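Local structure of pyruvate kinase (Pseudomonas aeruginosa, 6QXL) at residues D187-V191 / K215-V219; L383-G387 / T411-V415. The protein probably catalyses the last step of glycolysis, transfer of a phosphoryl group from phosphoenolpyruvate to ADP to give pyruvate and ATP, and binds glucose 6-phosphate. The contacts are given in a common frame with arbitrary orientation. Numbering follows the deposited sequence.

Contact 1: D187-V191 / K215-V219; sequences DLDYV and KAWLV
V191, Y190 and W217 lose the most surface where D187-V191 lies beside K215-V219, within a total of 369 Å² buried. Y190 pairs with W217 (CA-CA 4.8 Å) and V191 with L218 (5.1 Å), in parallel. V191 (phi/psi -128/130) is bonded through both its backbone polar atoms: its N donates to W217 O at 2.9 Å, and its O accepts from V219 N at 2.8 Å. W217 N donates to D189 O, two residues before V191, at 3.0 Å. N-H...O angles of 159-168° show near-linear bonds. The V191 side chain, chi1 t, shares a face with L218; its CG2 packs on A216 CB at 3.8 Å and its CB lies 4.1 Å from L218 CD2. These strands, 190-193 and 217-222, are neighbours in the eight-stranded TIM barrel and are joined through helix 199-211 as a beta-alpha-beta unit; A216 and L218 touch that helix. Y190 (-134/145, chi1 m) and W217 (-86/148, chi1 m) project from the other face, where Y190 CE1 meets W217 CB at 3.7 Å and Y190 CD1 meets V219 CG2 at 4.0 Å. Y190 OH is probably hydrogen-bonded to R414 O. Before the strand, D187 (57/46) ends the preceding helix in a Schellman motif. Water 1 donates to L188 O at 3.2 Å and weakly accepts from K215 N at 3.0 Å.

Contact 2: L383-G387 / T411-V415; sequences LTESG and TQARV. With G6P (6-O-phosphono-alpha-D-glucopyranose), chain M.
Two hydrogen bonds fasten the loop that follows strand 377-383, L383-G387, to T411-V415, on helix 409-414, each from a helix side chain to a loop carbonyl. T411 OG1 (chi1 m) donates to E385 O at 2.6 Å, and R414 NE (chi1 t, chi2 t, chi3 m) donates to S386 O at 3.1 Å with an angle of 150°. The closest CA pair is S386-T411, 5.4 Å apart. E385 (phi/psi -89/-54) and S386 (-109/-4) turn the chain, and T384 OG1 accepts from G387 N at 2.8 Å, an ST motif.

The segments bury 205 Å² in all; the apolar contacts are T384 CG2 to T411 CG2, 4.5 Å, and V415 CG1 to G387 CA, 4.2 Å. The T411 CG2 methyl packs on the backbone, 3.5 Å from G387 N. At G387 (87/1) a CB would come within 3.3 Å of V415 CG1 and jam against the S386 carbonyl.

Ligand bonds use the same loop. S386 N and S386 OG (chi1 p) donate to G6P O1P at 2.8 and 2.7 Å, E385 N to O6 at 3.1 Å, and T384 OG1 to O2P at a very short 2.3 Å. Serine, threonine and backbone NH groups thus form part of the sugar-phosphate regulator pocket.

G387 is the N-cap of helix 388-394, while helix 409-414 follows strand 402-406, whose S406 and A404 touch T411 and V415, respectively.

Overall arrangement
Contacts 1 and 2, in the barrel and alpha/beta domains respectively, have centres 13 Å apart and meet directly through helix 409-414. Y190 OH lies 2.8 Å from R414 O, a probable hydrogen bond; R414 NH1 approaches W217 CD1 at 3.1 Å within a cation-pi pair; and A413 CB packs 3.5 Å from D189 OD1. The nearest atoms of the W217 side chain and a bound G6P are about 8 Å apart, and those of the V219 side chain and a malonate ion about 10 Å. This geometry gives a continuous packing path between the regulator pocket and the barrel: R414 contacts S386 of the G6P loop through NE, and Y190 and W217 of the barrel through O and NH1.

Contact 1: D187-V191 / K215-V219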
ATOM      1  N   ASP A 187     -35.704  28.661  16.069  1.00 68.76           N
ATOM      2  CA  ASP A 187     -34.224  28.618  16.167  1.00 75.59           C
ATOM      3  C   ASP A 187     -33.678  27.200  16.074  1.00 71.78           C
ATOM      4  O   ASP A 187     -32.842  26.783  16.874  1.00 65.52           O
ATOM      5  CB  ASP A 187     -33.710  29.273  17.472  1.00 76.19           C
ATOM      6  CG  ASP A 187     -33.719  30.769  17.414  1.00 84.19           C
ATOM      7  OD1 ASP A 187     -34.052  31.395  16.349  1.00 87.00           O
ATOM      8  OD2 ASP A 187     -33.338  31.317  18.465  1.00 87.14           O
ATOM      9  N   LEU A 188     -34.172  26.444  15.103  1.00 71.14           N
ATOM     10  CA  LEU A 188     -33.716  25.078  14.936  1.00 66.58           C
ATOM     11  C   LEU A 188     -32.263  25.057  14.470  1.00 57.75           C
ATOM     12  O   LEU A 188     -31.826  25.922  13.713  1.00 53.65           O
ATOM     13  CB  LEU A 188     -34.611  24.331  13.947  1.00 70.61           C
ATOM     14  CG  LEU A 188     -36.073  24.120  14.351  1.00 62.79           C
ATOM     15  CD1 LEU A 188     -36.748  23.200  13.362  1.00 60.40           C
ATOM     16  CD2 LEU A 188     -36.198  23.562  15.765  1.00 58.94           C
ATOM     17  N   ASP A 189     -31.527  24.066  14.950  1.00 51.01           N
ATOM     18  CA  ASP A 189     -30.114  23.924  14.631  1.00 49.37           C
ATOM     19  C   ASP A 189     -29.884  23.312  13.245  1.00 49.50           C
ATOM     20  O   ASP A 189     -28.934  23.679  12.554  1.00 51.00           O
ATOM     21  CB  ASP A 189     -29.456  23.100  15.712  1.00 48.53           C
ATOM     22  CG  ASP A 189     -29.722  23.668  17.091  1.00 46.04           C
ATOM     23  OD1 ASP A 189     -29.285  24.792  17.368  1.00 46.34           O
ATOM     24  OD2 ASP A 189     -30.428  23.033  17.875  1.00 47.64           O
ATOM     25  N   TYR A 190     -30.756  22.384  12.844  1.00 52.54           N
ATOM     26  CA  TYR A 190     -30.666  21.737  11.535  1.00 49.92           C
ATOM     27  C   TYR A 190     -32.034  21.702  10.885  1.00 46.84           C
ATOM     28  O   TYR A 190     -33.048  21.530  11.553  1.00 45.60           O
ATOM     29  CB  TYR A 190     -30.133  20.294  11.664  1.00 49.06           C
ATOM     30  CG  TYR A 190     -28.677  20.200  12.019  1.00 46.86           C
ATOM     31  CD1 TYR A 190     -27.693  20.361  11.053  1.00 45.24           C
ATOM     32  CD2 TYR A 190     -28.281  19.957  13.322  1.00 47.07           C
ATOM     33  CE1 TYR A 190     -26.356  20.275  11.386  1.00 43.69           C
ATOM     34  CE2 TYR A 190     -26.941  19.868  13.659  1.00 40.65           C
ATOM     35  CZ  TYR A 190     -25.999  20.004  12.687  1.00 40.73           C
ATOM     36  OH  TYR A 190     -24.684  19.943  13.041  1.00 39.87           O
ATOM     37  N   VAL A 191     -32.043  21.843   9.569  1.00 44.49           N
ATOM     38  CA  VAL A 191     -33.242  21.673   8.761  1.00 44.53           C
ATOM     39  C   VAL A 191     -32.915  20.697   7.641  1.00 41.65           C
ATOM     40  O   VAL A 191     -31.927  20.865   6.936  1.00 42.68           O
ATOM     41  CB  VAL A 191     -33.702  23.004   8.165  1.00 41.78           C
ATOM     42  CG1 VAL A 191     -34.811  22.807   7.143  1.00 42.71           C
ATOM     43  CG2 VAL A 191     -34.191  23.904   9.280  1.00 46.00           C
ATOM     44  N   LYS A 215     -30.749  30.478  11.142  1.00 64.54           N
ATOM     45  CA  LYS A 215     -29.319  30.194  11.215  1.00 68.90           C
ATOM     46  C   LYS A 215     -28.993  28.707  11.093  1.00 62.69           C
ATOM     47  O   LYS A 215     -27.836  28.307  11.202  1.00 62.48           O
ATOM     48  CB  LYS A 215     -28.763  30.749  12.536  1.00 75.33           C
ATOM     49  CG  LYS A 215     -28.775  32.284  12.567  1.00 84.74           C
ATOM     50  CD  LYS A 215     -27.605  32.902  11.778  1.00 92.34           C
ATOM     51  CE  LYS A 215     -27.853  34.361  11.402  1.00 93.44           C
ATOM     52  NZ  LYS A 215     -27.652  35.249  12.582  1.00 96.48           N
ATOM     53  N   ALA A 216     -30.005  27.877  10.846  1.00 61.24           N
ATOM     54  CA  ALA A 216     -29.813  26.433  10.812  1.00 56.01           C
ATOM     55  C   ALA A 216     -28.904  26.007   9.674  1.00 49.18           C
ATOM     56  O   ALA A 216     -28.833  26.664   8.625  1.00 37.38           O
ATOM     57  CB  ALA A 216     -31.145  25.722  10.687  1.00 62.69           C
ATOM     58  N   TRP A 217     -28.227  24.889   9.902  1.00 48.59           N
ATOM     59  CA  TRP A 217     -27.495  24.188   8.850  1.00 51.48           C
ATOM     60  C   TRP A 217     -28.444  23.249   8.113  1.00 50.67           C
ATOM     61  O   TRP A 217     -29.386  22.716   8.694  1.00 54.69           O
ATOM     62  CB  TRP A 217     -26.324  23.424   9.456  1.00 52.15           C
ATOM     63  CG  TRP A 217     -25.089  24.237   9.635  1.00 54.70           C
ATOM     64  CD1 TRP A 217     -24.993  25.596   9.626  1.00 55.84           C
ATOM     65  CD2 TRP A 217     -23.764  23.747   9.848  1.00 57.96           C
ATOM     66  NE1 TRP A 217     -23.699  25.980   9.832  1.00 58.86           N
ATOM     67  CE2 TRP A 217     -22.915  24.868   9.940  1.00 57.37           C
ATOM     68  CE3 TRP A 217     -23.210  22.471   9.978  1.00 60.18           C
ATOM     69  CZ2 TRP A 217     -21.540  24.756  10.157  1.00 51.97           C
ATOM     70  CZ3 TRP A 217     -21.830  22.358  10.176  1.00 58.19           C
ATOM     71  CH2 TRP A 217     -21.022  23.507  10.280  1.00 53.78           C
ATOM     72  N   LEU A 218     -28.177  23.058   6.837  1.00 46.08           N
ATOM     73  CA  LEU A 218     -29.052  22.300   5.965  1.00 45.22           C
ATOM     74  C   LEU A 218     -28.601  20.855   5.761  1.00 45.97           C
ATOM     75  O   LEU A 218     -27.437  20.600   5.465  1.00 49.13           O
ATOM     76  CB  LEU A 218     -29.138  22.963   4.610  1.00 44.21           C
ATOM     77  CG  LEU A 218     -30.016  24.189   4.530  1.00 48.61           C
ATOM     78  CD1 LEU A 218     -29.929  24.706   3.102  1.00 54.05           C
ATOM     79  CD2 LEU A 218     -31.468  23.881   4.877  1.00 54.42           C
ATOM     80  N   VAL A 219     -29.550  19.925   5.878  1.00 42.20           N
ATOM     81  CA  VAL A 219     -29.310  18.520   5.630  1.00 40.23           C
ATOM     82  C   VAL A 219     -29.995  18.089   4.353  1.00 39.15           C
ATOM     83  O   VAL A 219     -31.204  18.203   4.244  1.00 44.34           O
ATOM     84  CB  VAL A 219     -29.831  17.646   6.771  1.00 39.08           C
ATOM     85  CG1 VAL A 219     -29.435  16.192   6.533  1.00 37.67           C
ATOM     86  CG2 VAL A 219     -29.297  18.150   8.101  1.00 41.38           C
TER
HETATM   87  O   HOH W   1     -32.833  28.621  12.370  1.00 55.73           O

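Contact 2: L383-G387 / T411-V415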
ATOM      1  N   LEU A 383     -10.750  25.755  20.264  1.00 46.97           N
ATOM      2  CA  LEU A 383     -11.472  27.000  20.464  1.00 46.21           C
ATOM      3  C   LEU A 383     -12.077  27.377  19.139  1.00 46.96           C
ATOM      4  O   LEU A 383     -11.355  27.630  18.184  1.00 47.07           O
ATOM      5  CB  LEU A 383     -10.560  28.114  20.967  1.00 44.02           C
ATOM      6  CG  LEU A 383      -9.686  27.848  22.178  1.00 45.96           C
ATOM      7  CD1 LEU A 383      -9.120  29.195  22.653  1.00 51.27           C
ATOM      8  CD2 LEU A 383     -10.402  27.120  23.302  1.00 44.16           C
ATOM      9  N   THR A 384     -13.402  27.427  19.083  1.00 50.02           N
ATOM     10  CA  THR A 384     -14.091  27.660  17.832  1.00 47.82           C
ATOM     11  C   THR A 384     -15.272  28.589  18.023  1.00 46.25           C
ATOM     12  O   THR A 384     -15.960  28.544  19.034  1.00 50.13           O
ATOM     13  CB  THR A 384     -14.551  26.323  17.185  1.00 44.06           C
ATOM     14  OG1 THR A 384     -15.269  26.585  15.957  1.00 41.74           O
ATOM     15  CG2 THR A 384     -15.413  25.506  18.157  1.00 42.52           C
ATOM     16  N   GLU A 385     -15.521  29.385  16.998  1.00 47.88           N
ATOM     17  CA  GLU A 385     -16.603  30.340  16.976  1.00 52.11           C
ATOM     18  C   GLU A 385     -17.863  29.680  16.417  1.00 51.35           C
ATOM     19  O   GLU A 385     -18.906  29.700  17.067  1.00 54.38           O
ATOM     20  CB  GLU A 385     -16.200  31.584  16.175  1.00 56.21           C
ATOM     21  CG  GLU A 385     -16.850  32.897  16.543  1.00 63.47           C
ATOM     22  CD  GLU A 385     -16.466  33.443  17.958  1.00 67.82           C
ATOM     23  OE1 GLU A 385     -15.722  32.816  18.735  1.00 65.51           O
ATOM     24  OE2 GLU A 385     -16.959  34.516  18.343  1.00 72.65           O
ATOM     25  N   SER A 386     -17.753  29.086  15.235  1.00 47.00           N
ATOM     26  CA  SER A 386     -18.888  28.522  14.525  1.00 43.13           C
ATOM     27  C   SER A 386     -18.927  27.004  14.471  1.00 40.10           C
ATOM     28  O   SER A 386     -19.872  26.436  13.935  1.00 37.95           O
ATOM     29  CB  SER A 386     -18.921  29.061  13.098  1.00 43.84           C
ATOM     30  OG  SER A 386     -17.957  28.408  12.285  1.00 42.97           O
ATOM     31  N   GLY A 387     -17.902  26.344  14.994  1.00 42.14           N
ATOM     32  CA  GLY A 387     -17.791  24.878  14.915  1.00 39.42           C
ATOM     33  C   GLY A 387     -17.118  24.337  13.655  1.00 39.31           C
ATOM     34  O   GLY A 387     -16.969  23.135  13.522  1.00 39.69           O
ATOM     35  N   THR A 411     -23.477  27.226  18.209  1.00 50.51           N
ATOM     36  CA  THR A 411     -22.351  26.336  17.995  1.00 45.92           C
ATOM     37  C   THR A 411     -22.376  25.179  18.973  1.00 44.00           C
ATOM     38  O   THR A 411     -22.122  24.039  18.591  1.00 43.13           O
ATOM     39  CB  THR A 411     -21.022  27.128  18.099  1.00 43.73           C
ATOM     40  OG1 THR A 411     -21.033  28.163  17.107  1.00 46.97           O
ATOM     41  CG2 THR A 411     -19.821  26.249  17.909  1.00 40.75           C
ATOM     42  N   GLN A 412     -22.679  25.464  20.235  1.00 44.43           N
ATOM     43  CA  GLN A 412     -22.722  24.405  21.258  1.00 50.83           C
ATOM     44  C   GLN A 412     -23.676  23.269  20.866  1.00 53.16           C
ATOM     45  O   GLN A 412     -23.424  22.115  21.180  1.00 48.30           O
ATOM     46  CB  GLN A 412     -23.144  24.987  22.608  1.00 53.48           C
ATOM     47  CG  GLN A 412     -22.064  25.827  23.284  1.00 52.64           C
ATOM     48  CD  GLN A 412     -22.608  26.781  24.337  1.00 54.60           C
ATOM     49  OE1 GLN A 412     -23.814  26.798  24.626  1.00 65.07           O
ATOM     50  NE2 GLN A 412     -21.743  27.604  24.863  1.00 51.44           N
ATOM     51  N   ALA A 413     -24.772  23.608  20.175  1.00 48.04           N
ATOM     52  CA  ALA A 413     -25.733  22.609  19.724  1.00 42.23           C
ATOM     53  C   ALA A 413     -25.317  21.957  18.413  1.00 38.32           C
ATOM     54  O   ALA A 413     -25.429  20.746  18.255  1.00 36.47           O
ATOM     55  CB  ALA A 413     -27.109  23.228  19.574  1.00 42.41           C
ATOM     56  N   ARG A 414     -24.860  22.766  17.474  1.00 40.43           N
ATOM     57  CA  ARG A 414     -24.457  22.281  16.163  1.00 42.14           C
ATOM     58  C   ARG A 414     -23.554  21.054  16.252  1.00 37.65           C
ATOM     59  O   ARG A 414     -23.810  20.014  15.648  1.00 40.28           O
ATOM     60  CB  ARG A 414     -23.727  23.387  15.421  1.00 44.81           C
ATOM     61  CG  ARG A 414     -23.856  23.250  13.940  1.00 47.97           C
ATOM     62  CD  ARG A 414     -22.869  24.135  13.243  1.00 54.22           C
ATOM     63  NE  ARG A 414     -22.832  25.561  13.487  1.00 62.13           N
ATOM     64  CZ  ARG A 414     -23.762  26.436  13.164  1.00 59.03           C
ATOM     65  NH1 ARG A 414     -24.932  26.059  12.657  1.00 64.47           N
ATOM     66  NH2 ARG A 414     -23.551  27.719  13.423  1.00 59.29           N
ATOM     67  N   VAL A 415     -22.528  21.146  17.068  1.00 38.31           N
ATOM     68  CA  VAL A 415     -21.524  20.090  17.103  1.00 35.37           C
ATOM     69  C   VAL A 415     -22.038  18.804  17.740  1.00 33.80           C
ATOM     70  O   VAL A 415     -21.361  17.789  17.690  1.00 33.13           O
ATOM     71  CB  VAL A 415     -20.226  20.556  17.776  1.00 32.54           C
ATOM     72  CG1 VAL A 415     -19.702  21.795  17.090  1.00 32.65           C
ATOM     73  CG2 VAL A 415     -20.425  20.809  19.262  1.00 35.49           C
TER
HETATM   74  C1  G6P M 501     -10.933  30.609  17.661  1.00 66.04           C
HETATM   75  C2  G6P M 501     -11.081  32.093  17.930  1.00 67.39           C
HETATM   76  C3  G6P M 501     -10.617  32.730  16.626  1.00 64.36           C
HETATM   77  C4  G6P M 501     -10.908  31.920  15.376  1.00 56.96           C
HETATM   78  C5  G6P M 501     -12.178  31.151  15.701  1.00 57.88           C
HETATM   79  C6  G6P M 501     -12.725  30.485  14.451  1.00 63.32           C
HETATM   80  O1  G6P M 501     -10.975  30.048  18.965  1.00 69.92           O
HETATM   81  O2  G6P M 501     -12.418  32.469  18.352  1.00 59.39           O
HETATM   82  O3  G6P M 501      -9.224  32.711  16.804  1.00 74.37           O
HETATM   83  O4  G6P M 501     -10.962  32.761  14.194  1.00 53.71           O
HETATM   84  O5  G6P M 501     -11.941  30.196  16.733  1.00 57.88           O
HETATM   85  O6  G6P M 501     -13.434  29.282  14.683  1.00 59.97           O
HETATM   86  P   G6P M 501     -14.219  28.534  13.444  1.00 56.21           P
HETATM   87  O1P G6P M 501     -15.636  29.054  13.438  1.00 61.83           O
HETATM   88  O2P G6P M 501     -13.943  27.215  14.129  1.00 40.07           O
HETATM   89  O3P G6P M 501     -13.696  28.865  12.023  1.00 46.90           O